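Local coordinates for protein thermostable monoacylglycerol lipase (Bacillus, PDB 4LHE) that hydrolyses monoacylglycerols, probably to glycerol and free fatty acids, as a thermostable lipase of the alpha/beta hydrolase fold, at residues E12-E17 with Y48-P53; G22-H27 with I91-L96; E41-A46 with R240-F245. All blocks are in the same frame, centred on the assembly; numbering follows the deposited sequence.

How the contacts relate
The chain first runs along 12-17, turns into 22-27, climbs helix 37-45 and comes back through 48-53, where contact 1 closes its loop by setting 48-53 antiparallel to 12-17. Contact 2 begins within that loop and closes beyond it, when 91-96 comes alongside 22-27. Contact 3 also starts inside the first loop, at 41-46, and is completed only near the C terminus by 240-245. Every pair of contacts therefore crosses along the chain, and none nests in another. Strand 49-52 joins contacts 1 and 2 into one sheet by bonding to strand 21-26, while contact 3 ties together two helices covering the Val23 and Leu25 side of that sheet.

Contact 1 of 3, residues E12-E17 with Y48-P53; sequences EPFYAE and YTVCLP
Phe14 and Val50 meet diagonally across two antiparallel strands, with CE2 of the phenylalanine 3.6 Å from CG1 of the valine. CG of Phe14 stands anti to the backbone N (chi1 170°), which swings the ring along the strand toward Val50 and away from its direct neighbour, Leu52. Leu52 meets Phe14 at the base of the side chain, CB to CB at 4.2 Å. The two are a hydrogen-bonded pair: Phe14 N reaches Leu52 O at 3.0 Å, and Leu52 N returns to Phe14 O at 2.9 Å. Val50 forms the next such pair with Ala16, whose N lies 3.1 Å from Val50 O. The small Ala16 and the branched Val50 share a face with Phe14 and Leu52; helix 37-45 covers Phe14 and Val50 through Ala40, while Leu52 packs on Pro33 and Met36. A broad apolar ring suits this partly exposed place on the outermost strand, where it touches both Val50 and the covering helix.

On the other face Tyr15 and Cys51 form a non-hydrogen-bonded pair. The cysteine sulfur SG comes obliquely to the tyrosine ring, 3.7 Å from CE1, in a sulfur-aromatic contact, and Trp83 of helix 70-87 meets the same ring edge to face. Short strand 14-16 is thus the antiparallel outermost strand that begins the otherwise parallel sheet of an alpha/beta hydrolase.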
ATOM      1  N   GLU A  12       0.269   3.422 -15.203  1.00 31.98           N
ATOM      2  CA  GLU A  12       0.660   2.113 -15.716  1.00 31.78           C
ATOM      3  C   GLU A  12       1.483   1.350 -14.677  1.00 30.93           C
ATOM      4  O   GLU A  12       2.287   1.944 -13.940  1.00 29.77           O
ATOM      5  CB  GLU A  12       1.479   2.258 -17.008  1.00 33.27           C
ATOM      6  CG  GLU A  12       0.790   3.044 -18.129  1.00 34.70           C
ATOM      7  CD  GLU A  12       0.962   4.553 -17.981  1.00 35.11           C
ATOM      8  OE1 GLU A  12       1.566   4.994 -16.978  1.00 34.21           O
ATOM      9  OE2 GLU A  12       0.494   5.298 -18.873  1.00 37.25           O
ATOM     10  N   PRO A  13       1.294   0.026 -14.612  1.00 30.68           N
ATOM     11  CA  PRO A  13       2.172  -0.785 -13.756  1.00 29.21           C
ATOM     12  C   PRO A  13       3.635  -0.761 -14.232  1.00 29.07           C
ATOM     13  O   PRO A  13       3.917  -0.295 -15.335  1.00 30.12           O
ATOM     14  CB  PRO A  13       1.575  -2.193 -13.880  1.00 30.28           C
ATOM     15  CG  PRO A  13       0.872  -2.186 -15.221  1.00 31.17           C
ATOM     16  CD  PRO A  13       0.308  -0.795 -15.344  1.00 31.11           C
ATOM     17  N   PHE A  14       4.548  -1.256 -13.397  1.00 27.96           N
ATOM     18  CA  PHE A  14       5.973  -1.204 -13.682  1.00 28.20           C
ATOM     19  C   PHE A  14       6.606  -2.526 -13.274  1.00 28.01           C
ATOM     20  O   PHE A  14       6.498  -2.945 -12.118  1.00 27.45           O
ATOM     21  CB  PHE A  14       6.625  -0.011 -12.952  1.00 27.61           C
ATOM     22  CG  PHE A  14       8.135  -0.011 -12.995  1.00 27.23           C
ATOM     23  CD1 PHE A  14       8.815   0.210 -14.181  1.00 29.07           C
ATOM     24  CD2 PHE A  14       8.872  -0.219 -11.842  1.00 26.70           C
ATOM     25  CE1 PHE A  14      10.206   0.211 -14.210  1.00 28.93           C
ATOM     26  CE2 PHE A  14      10.258  -0.223 -11.872  1.00 26.56           C
ATOM     27  CZ  PHE A  14      10.922  -0.008 -13.053  1.00 28.12           C
ATOM     28  N   TYR A  15       7.244  -3.193 -14.239  1.00 28.69           N
ATOM     29  CA  TYR A  15       7.979  -4.427 -13.978  1.00 28.52           C
ATOM     30  C   TYR A  15       9.438  -4.277 -14.408  1.00 29.68           C
ATOM     31  O   TYR A  15       9.726  -3.663 -15.441  1.00 29.96           O
ATOM     32  CB  TYR A  15       7.348  -5.604 -14.737  1.00 29.49           C
ATOM     33  CG  TYR A  15       5.874  -5.802 -14.445  1.00 29.63           C
ATOM     34  CD1 TYR A  15       5.457  -6.712 -13.477  1.00 29.89           C
ATOM     35  CD2 TYR A  15       4.903  -5.076 -15.130  1.00 29.88           C
ATOM     36  CE1 TYR A  15       4.116  -6.902 -13.202  1.00 29.85           C
ATOM     37  CE2 TYR A  15       3.553  -5.258 -14.858  1.00 31.16           C
ATOM     38  CZ  TYR A  15       3.172  -6.169 -13.887  1.00 30.70           C
ATOM     39  OH  TYR A  15       1.839  -6.366 -13.612  1.00 30.65           O
ATOM     40  N   ALA A  16      10.356  -4.836 -13.618  1.00 28.91           N
ATOM     41  CA  ALA A  16      11.770  -4.853 -13.991  1.00 29.53           C
ATOM     42  C   ALA A  16      12.469  -6.057 -13.405  1.00 30.20           C
ATOM     43  O   ALA A  16      12.412  -6.291 -12.187  1.00 29.89           O
ATOM     44  CB  ALA A  16      12.478  -3.570 -13.574  1.00 29.26           C
ATOM     45  N   GLU A  17      13.134  -6.813 -14.277  1.00 31.48           N
ATOM     46  CA  GLU A  17      13.838  -8.029 -13.892  1.00 32.44           C
ATOM     47  C   GLU A  17      15.348  -7.988 -13.793  1.00 32.23           C
ATOM     48  O   GLU A  17      16.052  -8.073 -14.801  1.00 33.23           O
ATOM     49  CB  GLU A  17      13.628  -9.127 -14.931  1.00 33.45           C
ATOM     50  CG  GLU A  17      12.183  -9.428 -15.219  1.00 34.16           C
ATOM     51  CD  GLU A  17      11.991 -10.861 -15.686  1.00 36.16           C
ATOM     52  OE1 GLU A  17      12.912 -11.685 -15.470  1.00 35.60           O
ATOM     53  OE2 GLU A  17      10.921 -11.157 -16.257  1.00 36.25           O
ATOM     54  N   TYR A  48      17.399  -4.723  -7.679  1.00 29.11           N
ATOM     55  CA  TYR A  48      16.287  -5.589  -7.329  1.00 29.00           C
ATOM     56  C   TYR A  48      15.343  -5.816  -8.500  1.00 28.60           C
ATOM     57  O   TYR A  48      15.140  -4.940  -9.330  1.00 28.16           O
ATOM     58  CB  TYR A  48      15.534  -5.005  -6.130  1.00 28.43           C
ATOM     59  CG  TYR A  48      16.391  -4.973  -4.884  1.00 29.17           C
ATOM     60  CD1 TYR A  48      16.578  -6.122  -4.140  1.00 29.26           C
ATOM     61  CD2 TYR A  48      17.023  -3.807  -4.465  1.00 28.95           C
ATOM     62  CE1 TYR A  48      17.361  -6.123  -3.009  1.00 29.80           C
ATOM     63  CE2 TYR A  48      17.825  -3.801  -3.322  1.00 29.19           C
ATOM     64  CZ  TYR A  48      17.986  -4.978  -2.608  1.00 29.76           C
ATOM     65  OH  TYR A  48      18.752  -5.029  -1.461  1.00 29.86           O
ATOM     66  N   THR A  49      14.807  -7.023  -8.583  1.00 28.71           N
ATOM     67  CA  THR A  49      13.644  -7.267  -9.416  1.00 28.49           C
ATOM     68  C   THR A  49      12.473  -6.600  -8.699  1.00 26.94           C
ATOM     69  O   THR A  49      12.328  -6.706  -7.477  1.00 26.78           O
ATOM     70  CB  THR A  49      13.434  -8.763  -9.602  1.00 29.08           C
ATOM     71  OG1 THR A  49      14.549  -9.275 -10.347  1.00 29.94           O
ATOM     72  CG2 THR A  49      12.154  -9.060 -10.360  1.00 29.08           C
ATOM     73  N   VAL A  50      11.651  -5.898  -9.464  1.00 27.57           N
ATOM     74  CA  VAL A  50      10.636  -5.028  -8.897  1.00 26.07           C
ATOM     75  C   VAL A  50       9.302  -5.295  -9.586  1.00 26.64           C
ATOM     76  O   VAL A  50       9.251  -5.438 -10.808  1.00 27.45           O
ATOM     77  CB  VAL A  50      11.087  -3.573  -9.074  1.00 26.04           C
ATOM     78  CG1 VAL A  50       9.921  -2.658  -9.251  1.00 25.62           C
ATOM     79  CG2 VAL A  50      11.965  -3.146  -7.889  1.00 25.42           C
ATOM     80  N   CYS A  51       8.230  -5.403  -8.806  1.00 25.82           N
ATOM     81  CA  CYS A  51       6.884  -5.560  -9.374  1.00 25.77           C
ATOM     82  C   CYS A  51       5.923  -4.542  -8.753  1.00 25.81           C
ATOM     83  O   CYS A  51       5.703  -4.532  -7.535  1.00 25.12           O
ATOM     84  CB  CYS A  51       6.374  -6.995  -9.163  1.00 26.74           C
ATOM     85  SG  CYS A  51       4.624  -7.296  -9.604  1.00 28.08           S
ATOM     86  N   LEU A  52       5.348  -3.690  -9.593  1.00 25.66           N
ATOM     87  CA  LEU A  52       4.458  -2.637  -9.114  1.00 25.43           C
ATOM     88  C   LEU A  52       3.176  -2.714  -9.918  1.00 26.41           C
ATOM     89  O   LEU A  52       3.024  -2.025 -10.942  1.00 27.32           O
ATOM     90  CB  LEU A  52       5.125  -1.245  -9.230  1.00 24.98           C
ATOM     91  CG  LEU A  52       4.249   0.013  -9.066  1.00 24.90           C
ATOM     92  CD1 LEU A  52       3.298  -0.102  -7.880  1.00 25.33           C
ATOM     93  CD2 LEU A  52       5.105   1.261  -8.913  1.00 24.40           C
ATOM     94  N   PRO A  53       2.255  -3.587  -9.479  1.00 26.73           N
ATOM     95  CA  PRO A  53       0.986  -3.824 -10.181  1.00 28.05           C
ATOM     96  C   PRO A  53       0.023  -2.663 -10.009  1.00 28.71           C
ATOM     97  O   PRO A  53       0.174  -1.862  -9.073  1.00 27.75           O
ATOM     98  CB  PRO A  53       0.423  -5.083  -9.488  1.00 28.19           C
ATOM     99  CG  PRO A  53       1.045  -5.076  -8.106  1.00 27.42           C
ATOM    100  CD  PRO A  53       2.437  -4.484  -8.320  1.00 26.54           C
TER

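Contact 2 of 3, residues G22-H27 with I91-L96; sequences GVLLVH and IFVTGL
Leu25 and Thr94 lie side by side on neighbouring parallel strands in the central sheet of the alpha/beta hydrolase fold, with the leucine CG 3.7 Å from the threonine CG2. Thr94 holds OG1 anti to its backbone N (chi1 -176°), which puts CG2 in the crowded position between N and the carbonyl carbon. The branches thereby divide their work: the methyl turns to Leu25, and also reaches CG1 of Val23 at 4.1 Å, whereas the hydroxyl bonds to Val117 O on the following strand. Threonine suits this buried place because its methyl can pack on the apolar neighbours while its hydroxyl is satisfied by a backbone oxygen.

On the opposite face the pairs across the strands are apolar. Leu24 extends with CG anti to the backbone N (chi1 -179°) and runs beside Val93, CD2 to CG1 at 4.0 Å. Val26 crosses the same methyl, its CG2 lying 4.2 Å from Val93 CG1. Beta-branched valines suit the strand backbone, and this layer is roofed by helices 70-87 and 98-109, through Val77, Leu102 and Leu106 among others.

Five backbone bonds run the length of the pair; the straightest joins Phe92 N to Gly22 O. Near the end of strand 90-96 lies Gly95, probably the first glycine of the nucleophile elbow that carries Ser97. Here the strands draw in closest, and a side chain could hardly fit without its CB clashing with the Val26 carbonyl: Gly95 CA is already only 3.0 Å from Val26 O.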
ATOM      1  N   GLY A  22      13.554  -9.782  -4.881  1.00 28.77           N
ATOM      2  CA  GLY A  22      12.424  -9.071  -5.464  1.00 27.94           C
ATOM      3  C   GLY A  22      11.705  -8.145  -4.503  1.00 26.90           C
ATOM      4  O   GLY A  22      11.639  -8.400  -3.305  1.00 26.85           O
ATOM      5  N   VAL A  23      11.189  -7.039  -5.027  1.00 26.27           N
ATOM      6  CA  VAL A  23      10.344  -6.169  -4.231  1.00 25.20           C
ATOM      7  C   VAL A  23       8.981  -5.982  -4.908  1.00 24.29           C
ATOM      8  O   VAL A  23       8.899  -5.527  -6.056  1.00 24.34           O
ATOM      9  CB  VAL A  23      10.983  -4.784  -3.975  1.00 24.21           C
ATOM     10  CG1 VAL A  23      10.130  -4.017  -2.993  1.00 23.49           C
ATOM     11  CG2 VAL A  23      12.385  -4.928  -3.406  1.00 25.51           C
ATOM     12  N   LEU A  24       7.924  -6.340  -4.182  1.00 24.86           N
ATOM     13  CA  LEU A  24       6.546  -6.076  -4.606  1.00 24.33           C
ATOM     14  C   LEU A  24       6.125  -4.752  -3.969  1.00 23.37           C
ATOM     15  O   LEU A  24       6.256  -4.595  -2.743  1.00 23.20           O
ATOM     16  CB  LEU A  24       5.638  -7.194  -4.079  1.00 24.40           C
ATOM     17  CG  LEU A  24       4.159  -7.123  -4.433  1.00 24.90           C
ATOM     18  CD1 LEU A  24       4.006  -7.265  -5.900  1.00 25.45           C
ATOM     19  CD2 LEU A  24       3.364  -8.220  -3.707  1.00 25.39           C
ATOM     20  N   LEU A  25       5.630  -3.806  -4.772  1.00 23.10           N
ATOM     21  CA  LEU A  25       5.156  -2.524  -4.224  1.00 23.39           C
ATOM     22  C   LEU A  25       3.649  -2.326  -4.420  1.00 23.64           C
ATOM     23  O   LEU A  25       3.142  -2.439  -5.540  1.00 25.17           O
ATOM     24  CB  LEU A  25       5.907  -1.354  -4.856  1.00 22.88           C
ATOM     25  CG  LEU A  25       7.425  -1.317  -4.663  1.00 22.65           C
ATOM     26  CD1 LEU A  25       8.122  -2.062  -5.788  1.00 23.06           C
ATOM     27  CD2 LEU A  25       7.919   0.125  -4.612  1.00 22.03           C
ATOM     28  N   VAL A  26       2.935  -2.030  -3.340  1.00 24.23           N
ATOM     29  CA  VAL A  26       1.482  -1.994  -3.408  1.00 24.56           C
ATOM     30  C   VAL A  26       0.945  -0.594  -3.144  1.00 24.11           C
ATOM     31  O   VAL A  26       1.085  -0.075  -2.029  1.00 23.36           O
ATOM     32  CB  VAL A  26       0.847  -2.999  -2.435  1.00 24.34           C
ATOM     33  CG1 VAL A  26      -0.625  -3.219  -2.799  1.00 24.65           C
ATOM     34  CG2 VAL A  26       1.599  -4.348  -2.481  1.00 23.50           C
ATOM     35  N   HIS A  27       0.323   0.006  -4.163  1.00 25.06           N
ATOM     36  CA  HIS A  27      -0.247   1.352  -4.024  1.00 26.01           C
ATOM     37  C   HIS A  27      -1.526   1.312  -3.195  1.00 26.60           C
ATOM     38  O   HIS A  27      -1.984   0.226  -2.822  1.00 26.56           O
ATOM     39  CB  HIS A  27      -0.457   2.046  -5.384  1.00 26.52           C
ATOM     40  CG  HIS A  27      -1.524   1.433  -6.256  1.00 28.28           C
ATOM     41  ND1 HIS A  27      -2.864   1.733  -6.113  1.00 29.55           N
ATOM     42  CD2 HIS A  27      -1.439   0.594  -7.313  1.00 28.27           C
ATOM     43  CE1 HIS A  27      -3.556   1.086  -7.038  1.00 30.12           C
ATOM     44  NE2 HIS A  27      -2.719   0.389  -7.781  1.00 29.16           N
ATOM     45  N   ILE A  91      11.738 -12.478  -1.358  1.00 33.19           N
ATOM     46  CA  ILE A  91      10.695 -11.512  -1.680  1.00 31.42           C
ATOM     47  C   ILE A  91      10.455 -10.574  -0.505  1.00 30.83           C
ATOM     48  O   ILE A  91      10.294 -11.024   0.634  1.00 31.25           O
ATOM     49  CB  ILE A  91       9.397 -12.229  -2.079  1.00 32.56           C
ATOM     50  CG1 ILE A  91       9.560 -12.888  -3.460  1.00 32.95           C
ATOM     51  CG2 ILE A  91       8.253 -11.274  -2.085  1.00 30.78           C
ATOM     52  CD1 ILE A  91       8.344 -13.657  -3.927  1.00 33.53           C
ATOM     53  N   PHE A  92      10.471  -9.270  -0.779  1.00 28.77           N
ATOM     54  CA  PHE A  92      10.019  -8.285   0.192  1.00 28.44           C
ATOM     55  C   PHE A  92       8.781  -7.588  -0.331  1.00 27.42           C
ATOM     56  O   PHE A  92       8.618  -7.445  -1.548  1.00 27.45           O
ATOM     57  CB  PHE A  92      11.089  -7.221   0.384  1.00 27.38           C
ATOM     58  CG  PHE A  92      12.342  -7.741   0.979  1.00 28.95           C
ATOM     59  CD1 PHE A  92      12.381  -8.110   2.319  1.00 28.82           C
ATOM     60  CD2 PHE A  92      13.495  -7.839   0.207  1.00 28.43           C
ATOM     61  CE1 PHE A  92      13.568  -8.591   2.885  1.00 30.08           C
ATOM     62  CE2 PHE A  92      14.669  -8.312   0.762  1.00 30.42           C
ATOM     63  CZ  PHE A  92      14.705  -8.691   2.100  1.00 30.70           C
ATOM     64  N   VAL A  93       7.923  -7.138   0.579  1.00 26.99           N
ATOM     65  CA  VAL A  93       6.707  -6.437   0.179  1.00 26.48           C
ATOM     66  C   VAL A  93       6.663  -5.074   0.888  1.00 26.12           C
ATOM     67  O   VAL A  93       7.032  -4.968   2.059  1.00 26.10           O
ATOM     68  CB  VAL A  93       5.444  -7.290   0.471  1.00 28.04           C
ATOM     69  CG1 VAL A  93       4.187  -6.644  -0.132  1.00 27.99           C
ATOM     70  CG2 VAL A  93       5.637  -8.737  -0.084  1.00 28.43           C
ATOM     71  N   THR A  94       6.271  -4.036   0.147  1.00 25.56           N
ATOM     72  CA  THR A  94       6.090  -2.699   0.709  1.00 25.45           C
ATOM     73  C   THR A  94       4.841  -2.066   0.089  1.00 26.15           C
ATOM     74  O   THR A  94       4.439  -2.391  -1.036  1.00 26.41           O
ATOM     75  CB  THR A  94       7.322  -1.799   0.492  1.00 23.48           C
ATOM     76  OG1 THR A  94       7.124  -0.538   1.148  1.00 23.77           O
ATOM     77  CG2 THR A  94       7.577  -1.540  -1.008  1.00 22.93           C
ATOM     78  N   GLY A  95       4.188  -1.183   0.823  1.00 26.34           N
ATOM     79  CA  GLY A  95       3.009  -0.565   0.255  1.00 27.80           C
ATOM     80  C   GLY A  95       2.545   0.613   1.064  1.00 28.67           C
ATOM     81  O   GLY A  95       2.831   0.693   2.257  1.00 27.72           O
ATOM     82  N   LEU A  96       1.815   1.509   0.409  1.00 29.13           N
ATOM     83  CA  LEU A  96       1.314   2.719   1.042  1.00 29.33           C
ATOM     84  C   LEU A  96      -0.150   2.592   1.474  1.00 31.27           C
ATOM     85  O   LEU A  96      -1.005   2.195   0.682  1.00 30.33           O
ATOM     86  CB  LEU A  96       1.451   3.888   0.068  1.00 29.62           C
ATOM     87  CG  LEU A  96       0.845   5.213   0.512  1.00 30.87           C
ATOM     88  CD1 LEU A  96       1.606   5.769   1.721  1.00 30.22           C
ATOM     89  CD2 LEU A  96       0.871   6.189  -0.659  1.00 30.30           C
TER

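Contact 3 of 3, residues E41-A46 with R240-F245; sequences EAYAKA and RSLEFF
The ring of Tyr43 takes the edge of Phe245 on one face: CE2 of the phenylalanine stands 3.6 Å above the tyrosine plane, over its centre. The planes meet at 87° with centroids 5.0 Å apart, a T-shaped stack in which the C-H edge of one ring faces the pi cloud of the other. This is the tight, buried part of the contact. The two helix segments come no nearer than 11.1 Å between axes, a separation that a long, flat side chain such as tyrosine can span. Tyr43 turns CG anti to its carbonyl carbon (chi1 -55°), from where the ring reaches across to helix 234-247.

At its tip the hydroxyl comes close to Ser241, with OH 3.2 Å from the serine CB. A water joins the two residues, 2.7 Å from Tyr43 OH and donating to Ser241 OG, which is also hydrogen-bonded to Ile237 O within its own helix. Serine is small enough to let the phenol end come in and polar enough to hold the water. An alanine in place of Tyr43 would probably open a gap beside Phe245, leaving that ring edge without its stacking face and the water without its phenolic partner.

Toward solvent the packing thins out. Leu242 still lays CD2 against Tyr43 CD1 at 3.7 Å; the same methyl then touches the CB of exposed Ala46, 3.9 Å away, where helix 37-45 has ended, and Tyr48 packs on it as well. Tyr43 and Phe245 both also rest on Val23, so the pair fills the angle between two helices and the strand beneath. Two helices packed on the same side of the central sheet, one near each end of the chain, are characteristic of the alpha/beta hydrolase fold.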
ATOM      1  N   GLU A  41      11.458   2.487  -8.997  1.00 24.78           N
ATOM      2  CA  GLU A  41      12.586   2.850  -9.847  1.00 25.28           C
ATOM      3  C   GLU A  41      13.922   2.855  -9.107  1.00 25.83           C
ATOM      4  O   GLU A  41      14.908   2.303  -9.610  1.00 26.41           O
ATOM      5  CB  GLU A  41      12.329   4.175 -10.592  1.00 26.00           C
ATOM      6  CG  GLU A  41      11.205   4.059 -11.645  1.00 26.46           C
ATOM      7  CD  GLU A  41      10.907   5.370 -12.370  1.00 28.07           C
ATOM      8  OE1 GLU A  41      11.652   6.355 -12.174  1.00 28.80           O
ATOM      9  OE2 GLU A  41       9.932   5.413 -13.159  1.00 28.79           O
ATOM     10  N   ALA A  42      13.958   3.458  -7.918  1.00 25.49           N
ATOM     11  CA  ALA A  42      15.145   3.383  -7.050  1.00 26.27           C
ATOM     12  C   ALA A  42      15.569   1.959  -6.643  1.00 26.22           C
ATOM     13  O   ALA A  42      16.775   1.676  -6.574  1.00 26.58           O
ATOM     14  CB  ALA A  42      14.970   4.252  -5.821  1.00 25.51           C
ATOM     15  N   TYR A  43      14.614   1.065  -6.372  1.00 24.65           N
ATOM     16  CA  TYR A  43      14.980  -0.311  -5.989  1.00 26.13           C
ATOM     17  C   TYR A  43      15.488  -1.116  -7.197  1.00 26.76           C
ATOM     18  O   TYR A  43      16.397  -1.943  -7.073  1.00 27.60           O
ATOM     19  CB  TYR A  43      13.820  -1.043  -5.285  1.00 25.28           C
ATOM     20  CG  TYR A  43      13.251  -0.318  -4.065  1.00 24.70           C
ATOM     21  CD1 TYR A  43      14.011   0.594  -3.342  1.00 25.08           C
ATOM     22  CD2 TYR A  43      11.942  -0.540  -3.661  1.00 23.67           C
ATOM     23  CE1 TYR A  43      13.478   1.260  -2.232  1.00 24.08           C
ATOM     24  CE2 TYR A  43      11.409   0.112  -2.568  1.00 23.08           C
ATOM     25  CZ  TYR A  43      12.177   1.014  -1.861  1.00 23.78           C
ATOM     26  OH  TYR A  43      11.617   1.668  -0.774  1.00 22.88           O
ATOM     27  N   ALA A  44      14.890  -0.863  -8.355  1.00 26.10           N
ATOM     28  CA  ALA A  44      15.327  -1.479  -9.604  1.00 27.80           C
ATOM     29  C   ALA A  44      16.763  -1.055  -9.933  1.00 28.60           C
ATOM     30  O   ALA A  44      17.597  -1.876 -10.323  1.00 28.78           O
ATOM     31  CB  ALA A  44      14.377  -1.099 -10.723  1.00 27.20           C
ATOM     32  N   LYS A  45      17.055   0.231  -9.761  1.00 28.48           N
ATOM     33  CA  LYS A  45      18.415   0.729  -9.982  1.00 29.75           C
ATOM     34  C   LYS A  45      19.427   0.128  -8.984  1.00 30.82           C
ATOM     35  O   LYS A  45      20.607  -0.059  -9.303  1.00 31.08           O
ATOM     36  CB  LYS A  45      18.448   2.265  -9.969  1.00 29.90           C
ATOM     37  CG  LYS A  45      19.862   2.866 -10.030  1.00 32.28           C
ATOM     38  CD  LYS A  45      20.608   2.483 -11.328  1.00 34.70           C
ATOM     39  CE  LYS A  45      22.066   2.053 -11.086  1.00 35.40           C
ATOM     40  NZ  LYS A  45      22.924   3.153 -10.542  1.00 35.52           N
ATOM     41  N   ALA A  46      18.973  -0.208  -7.783  1.00 29.18           N
ATOM     42  CA  ALA A  46      19.876  -0.827  -6.819  1.00 29.60           C
ATOM     43  C   ALA A  46      20.090  -2.317  -7.099  1.00 30.03           C
ATOM     44  O   ALA A  46      20.827  -2.969  -6.381  1.00 30.62           O
ATOM     45  CB  ALA A  46      19.360  -0.634  -5.426  1.00 28.31           C
ATOM     46  N   ARG A 240      16.252   3.966   3.812  1.00 32.63           N
ATOM     47  CA  ARG A 240      16.032   3.052   4.931  1.00 33.36           C
ATOM     48  C   ARG A 240      15.508   1.688   4.479  1.00 32.19           C
ATOM     49  O   ARG A 240      15.821   0.667   5.094  1.00 32.37           O
ATOM     50  CB  ARG A 240      15.087   3.669   5.970  1.00 35.23           C
ATOM     51  CG  ARG A 240      15.719   4.770   6.797  1.00 37.25           C
ATOM     52  CD  ARG A 240      16.602   4.207   7.920  1.00 39.18           C
ATOM     53  NE  ARG A 240      16.325   4.892   9.181  1.00 41.28           N
ATOM     54  CZ  ARG A 240      15.836   4.291  10.258  1.00 40.75           C
ATOM     55  NH1 ARG A 240      15.591   2.985  10.230  1.00 40.11           N
ATOM     56  NH2 ARG A 240      15.596   4.989  11.359  1.00 42.57           N
ATOM     57  N   SER A 241      14.705   1.667   3.417  1.00 30.52           N
ATOM     58  CA  SER A 241      14.200   0.403   2.900  1.00 29.49           C
ATOM     59  C   SER A 241      15.325  -0.428   2.266  1.00 29.12           C
ATOM     60  O   SER A 241      15.400  -1.647   2.461  1.00 29.31           O
ATOM     61  CB  SER A 241      13.062   0.648   1.892  1.00 27.90           C
ATOM     62  OG  SER A 241      11.981   1.345   2.500  1.00 28.78           O
ATOM     63  N   LEU A 242      16.172   0.231   1.483  1.00 28.80           N
ATOM     64  CA  LEU A 242      17.318  -0.418   0.840  1.00 28.50           C
ATOM     65  C   LEU A 242      18.237  -1.055   1.874  1.00 29.93           C
ATOM     66  O   LEU A 242      18.737  -2.163   1.674  1.00 30.54           O
ATOM     67  CB  LEU A 242      18.091   0.620   0.011  1.00 28.04           C
ATOM     68  CG  LEU A 242      17.393   0.887  -1.326  1.00 27.58           C
ATOM     69  CD1 LEU A 242      18.068   1.932  -2.174  1.00 27.44           C
ATOM     70  CD2 LEU A 242      17.313  -0.416  -2.103  1.00 26.55           C
ATOM     71  N   GLU A 243      18.462  -0.335   2.972  1.00 31.68           N
ATOM     72  CA  GLU A 243      19.238  -0.831   4.106  1.00 32.43           C
ATOM     73  C   GLU A 243      18.518  -2.044   4.718  1.00 32.62           C
ATOM     74  O   GLU A 243      19.149  -3.073   4.992  1.00 32.59           O
ATOM     75  CB  GLU A 243      19.417   0.311   5.119  1.00 33.77           C
ATOM     76  CG  GLU A 243      20.017  -0.076   6.457  1.00 36.02           C
ATOM     77  CD  GLU A 243      19.855   1.004   7.528  1.00 38.09           C
ATOM     78  OE1 GLU A 243      19.897   0.641   8.723  1.00 39.50           O
ATOM     79  OE2 GLU A 243      19.693   2.205   7.189  1.00 37.66           O
ATOM     80  N   PHE A 244      17.198  -1.937   4.884  1.00 31.92           N
ATOM     81  CA  PHE A 244      16.378  -3.050   5.375  1.00 32.00           C
ATOM     82  C   PHE A 244      16.498  -4.271   4.453  1.00 30.29           C
ATOM     83  O   PHE A 244      16.748  -5.389   4.924  1.00 31.44           O
ATOM     84  CB  PHE A 244      14.910  -2.619   5.544  1.00 31.96           C
ATOM     85  CG  PHE A 244      13.968  -3.731   6.003  1.00 31.21           C
ATOM     86  CD1 PHE A 244      13.139  -4.379   5.095  1.00 30.36           C
ATOM     87  CD2 PHE A 244      13.889  -4.095   7.345  1.00 33.04           C
ATOM     88  CE1 PHE A 244      12.267  -5.376   5.501  1.00 30.50           C
ATOM     89  CE2 PHE A 244      13.018  -5.100   7.758  1.00 32.58           C
ATOM     90  CZ  PHE A 244      12.200  -5.736   6.835  1.00 31.48           C
ATOM     91  N   PHE A 245      16.338  -4.063   3.150  1.00 29.49           N
ATOM     92  CA  PHE A 245      16.437  -5.165   2.186  1.00 29.62           C
ATOM     93  C   PHE A 245      17.805  -5.884   2.241  1.00 30.43           C
ATOM     94  O   PHE A 245      17.875  -7.117   2.378  1.00 31.24           O
ATOM     95  CB  PHE A 245      16.181  -4.671   0.754  1.00 28.54           C
ATOM     96  CG  PHE A 245      14.842  -3.990   0.545  1.00 26.71           C
ATOM     97  CD1 PHE A 245      13.730  -4.313   1.318  1.00 26.98           C
ATOM     98  CD2 PHE A 245      14.707  -3.029  -0.453  1.00 26.10           C
ATOM     99  CE1 PHE A 245      12.508  -3.678   1.092  1.00 26.03           C
ATOM    100  CE2 PHE A 245      13.500  -2.387  -0.678  1.00 25.54           C
ATOM    101  CZ  PHE A 245      12.394  -2.720   0.084  1.00 24.70           C
TER
HETATM  102  O   HOH W   1       9.868   0.414   0.817  1.00 25.60           O